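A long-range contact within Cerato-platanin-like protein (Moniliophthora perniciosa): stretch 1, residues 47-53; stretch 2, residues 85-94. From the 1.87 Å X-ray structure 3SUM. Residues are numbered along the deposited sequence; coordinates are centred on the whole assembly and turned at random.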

# COMPACT_ATOMS: atom_id res chain seq x y z
N PHE A 47 1.14 8.18 0.06
CA PHE A 47 1.84 7.94 -1.12
C PHE A 47 3.34 8.01 -0.72
O PHE A 47 3.71 8.91 -0.03
CB PHE A 47 1.57 9.10 -2.12
CG PHE A 47 2.46 9.02 -3.37
CD1 PHE A 47 2.12 8.20 -4.43
CD2 PHE A 47 3.69 9.67 -3.41
CE1 PHE A 47 2.92 8.12 -5.57
CE2 PHE A 47 4.49 9.60 -4.49
CZ PHE A 47 4.14 8.83 -5.59
N PRO A 48 4.15 7.08 -1.17
CA PRO A 48 3.86 6.03 -2.13
C PRO A 48 3.90 4.65 -1.47
O PRO A 48 4.37 3.67 -2.06
CB PRO A 48 4.98 6.21 -3.12
CG PRO A 48 6.23 6.44 -2.20
CD PRO A 48 5.64 7.29 -1.04
N HIS A 49 3.36 4.54 -0.26
CA HIS A 49 3.32 3.24 0.38
C HIS A 49 1.99 2.63 0.03
O HIS A 49 1.15 2.51 0.89
CB HIS A 49 3.46 3.47 1.90
CG HIS A 49 4.90 3.52 2.28
ND1 HIS A 49 5.38 3.11 3.51
CD2 HIS A 49 5.98 3.79 1.51
CE1 HIS A 49 6.71 3.17 3.50
NE2 HIS A 49 7.10 3.60 2.31
N PHE A 50 1.86 2.31 -1.25
CA PHE A 50 0.60 1.93 -1.85
C PHE A 50 0.68 0.54 -2.43
O PHE A 50 1.69 0.16 -2.95
CB PHE A 50 0.28 2.89 -2.99
CG PHE A 50 -0.22 4.23 -2.56
CD1 PHE A 50 -0.60 4.45 -1.24
CD2 PHE A 50 -0.29 5.28 -3.47
CE1 PHE A 50 -1.08 5.73 -0.84
CE2 PHE A 50 -0.78 6.55 -3.11
CZ PHE A 50 -1.20 6.75 -1.79
N VAL A 51 -0.45 -0.19 -2.40
CA VAL A 51 -0.45 -1.50 -2.93
C VAL A 51 -1.76 -1.74 -3.67
O VAL A 51 -2.77 -1.09 -3.40
CB VAL A 51 -0.37 -2.62 -1.83
CG1 VAL A 51 1.03 -2.65 -1.11
CG2 VAL A 51 -1.49 -2.44 -0.79
N ALA A 52 -1.68 -2.62 -4.64
CA ALA A 52 -2.91 -3.26 -5.15
C ALA A 52 -3.11 -4.48 -4.34
O ALA A 52 -2.17 -5.13 -3.96
CB ALA A 52 -2.70 -3.65 -6.64
N ALA A 53 -4.36 -4.88 -4.12
CA ALA A 53 -4.61 -6.06 -3.33
C ALA A 53 -5.98 -6.55 -3.74
O ALA A 53 -6.74 -5.82 -4.43
CB ALA A 53 -4.56 -5.71 -1.84
N ASN A 85 -4.30 -13.29 -1.86
CA ASN A 85 -3.11 -13.21 -1.04
C ASN A 85 -1.95 -12.52 -1.71
O ASN A 85 -0.80 -12.73 -1.32
CB ASN A 85 -2.70 -14.61 -0.60
CG ASN A 85 -3.82 -15.31 0.19
OD1 ASN A 85 -4.46 -14.69 1.03
ND2 ASN A 85 -4.00 -16.57 -0.05
N LEU A 86 -2.24 -11.65 -2.66
CA LEU A 86 -1.16 -10.96 -3.35
C LEU A 86 -1.26 -9.43 -3.11
O LEU A 86 -2.30 -8.84 -3.32
CB LEU A 86 -1.24 -11.22 -4.86
CG LEU A 86 -0.21 -10.39 -5.69
CD1 LEU A 86 1.30 -10.67 -5.35
CD2 LEU A 86 -0.40 -10.63 -7.23
N PHE A 87 -0.17 -8.81 -2.64
CA PHE A 87 -0.03 -7.38 -2.73
C PHE A 87 0.92 -7.04 -3.86
O PHE A 87 1.93 -7.75 -4.08
CB PHE A 87 0.61 -6.85 -1.45
CG PHE A 87 -0.27 -6.90 -0.27
CD1 PHE A 87 -1.33 -6.01 -0.14
CD2 PHE A 87 -0.05 -7.85 0.71
CE1 PHE A 87 -2.15 -6.06 0.96
CE2 PHE A 87 -0.85 -7.90 1.83
CZ PHE A 87 -1.91 -7.04 1.95
N VAL A 88 0.65 -5.93 -4.55
CA VAL A 88 1.63 -5.42 -5.48
C VAL A 88 1.93 -4.03 -5.00
O VAL A 88 1.06 -3.17 -5.02
CB VAL A 88 1.16 -5.40 -6.93
CG1 VAL A 88 2.35 -4.81 -7.82
CG2 VAL A 88 0.85 -6.87 -7.38
N GLY A 89 3.18 -3.75 -4.65
CA GLY A 89 3.40 -2.46 -4.04
C GLY A 89 4.37 -1.62 -4.88
O GLY A 89 5.03 -2.09 -5.80
N GLY A 90 4.45 -0.37 -4.54
CA GLY A 90 5.38 0.54 -5.17
C GLY A 90 6.76 0.02 -5.00
O GLY A 90 7.08 -0.60 -4.00
N THR A 91 7.61 0.32 -5.95
CA THR A 91 8.97 -0.16 -5.95
C THR A 91 9.78 0.13 -4.66
O THR A 91 10.40 -0.78 -4.06
CB THR A 91 9.66 0.42 -7.18
OG1 THR A 91 8.74 0.30 -8.29
CG2 THR A 91 10.95 -0.26 -7.45
N ASP A 92 9.81 1.37 -4.24
CA ASP A 92 10.62 1.76 -3.09
C ASP A 92 10.04 1.12 -1.82
O ASP A 92 10.73 0.63 -0.93
CB ASP A 92 10.45 3.27 -2.91
CG ASP A 92 11.14 4.12 -4.04
OD1 ASP A 92 11.86 3.56 -4.84
OD2 ASP A 92 10.91 5.35 -4.05
N LEU A 93 8.72 1.15 -1.72
CA LEU A 93 8.08 0.45 -0.59
C LEU A 93 8.59 -0.98 -0.48
O LEU A 93 9.01 -1.46 0.58
CB LEU A 93 6.55 0.49 -0.78
CG LEU A 93 5.73 -0.58 -0.09
CD1 LEU A 93 5.75 -0.25 1.44
CD2 LEU A 93 4.30 -0.64 -0.61
N VAL A 94 8.53 -1.72 -1.59
CA VAL A 94 8.87 -3.09 -1.57
C VAL A 94 10.33 -3.33 -1.34
O VAL A 94 10.72 -4.16 -0.50
CB VAL A 94 8.35 -3.83 -2.89
CG1 VAL A 94 8.81 -5.27 -2.89
CG2 VAL A 94 6.80 -3.71 -2.93
O HOH W 1 6.89 2.80 -3.22

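The most unusual feature of this contact is the way Leu 93 sits over the imidazole of His 49. Its CD1 lies 3.9 Å from the centroid of the His 49 ring and only 6° off the ring normal, so the methyl sits almost exactly over one face, a CH-pi contact in which C-H bonds meet the pi cloud. The CA-to-CB bond of His 49 points away from the other stretch, but the end of the side chain, with chi1 at -87° (m), comes nearer.

The backbone framework is a short antiparallel pairing of the strand that includes Val 51 and Ala 52 with strand 86-89. The strand axes approach to 4.4 Å, and their directions differ by 136°, well short of the 180° of an ideal antiparallel pair. Ala 52 and Val 88 form the hydrogen-bonded pair: Ala 52 N donates to Val 88 O at 2.8 Å (156°), and Val 88 N donates to Ala 52 O at 3.0 Å (161°). Val 51 and Gly 89 form the neighbouring non-hydrogen-bonded pair, with their CA atoms 4.1 Å apart. Here the carbonyls also receive CA-H...O contacts, from Val 51 CA to Val 88 O at 3.1 Å and from Gly 89 CA to Phe 50 O at 3.3 Å. Just beyond the bridged pairs, Gly 90 N donates to Phe 50 O at 3.2 Å (148°).

Gly 89 fits the packing: an ideal CB there would lie 2.9 Å from Leu 93 CD2, a clash, and 3.3 Å from Val 51 CG1, which is tight. Without it, Val 51 CG1 approaches Gly 89 CA to 3.8 Å and Leu 93 CD2 to 3.9 Å, an apolar contact between strand and helix. Gly 90 occupies the N-cap position, and its O accepts a hydrogen bond from Val 94 N at 3.0 Å, in the first turn of the helix that carries Leu 93.

Further along, Phe 87 packs against two small apolar side chains, its CD1 lying 3.6 Å from Val 51 CG2 and 3.7 Å from Ala 53 CB. Both approach the ring obliquely. On the sheet face shared by Ala 52 and Val 88, the two CB atoms are 4.2 Å apart, a modest apolar contact beside the paired amides.

At the other end, a water links the loop to the helix. It donates to Pro 48 O and accepts from Leu 93 N, with its oxygen 2.9 Å from each of those atoms. A cis peptide bond precedes Pro 48, and its carbonyl is bridged by this one water to the Leu 93 amide in the first turn of the helix.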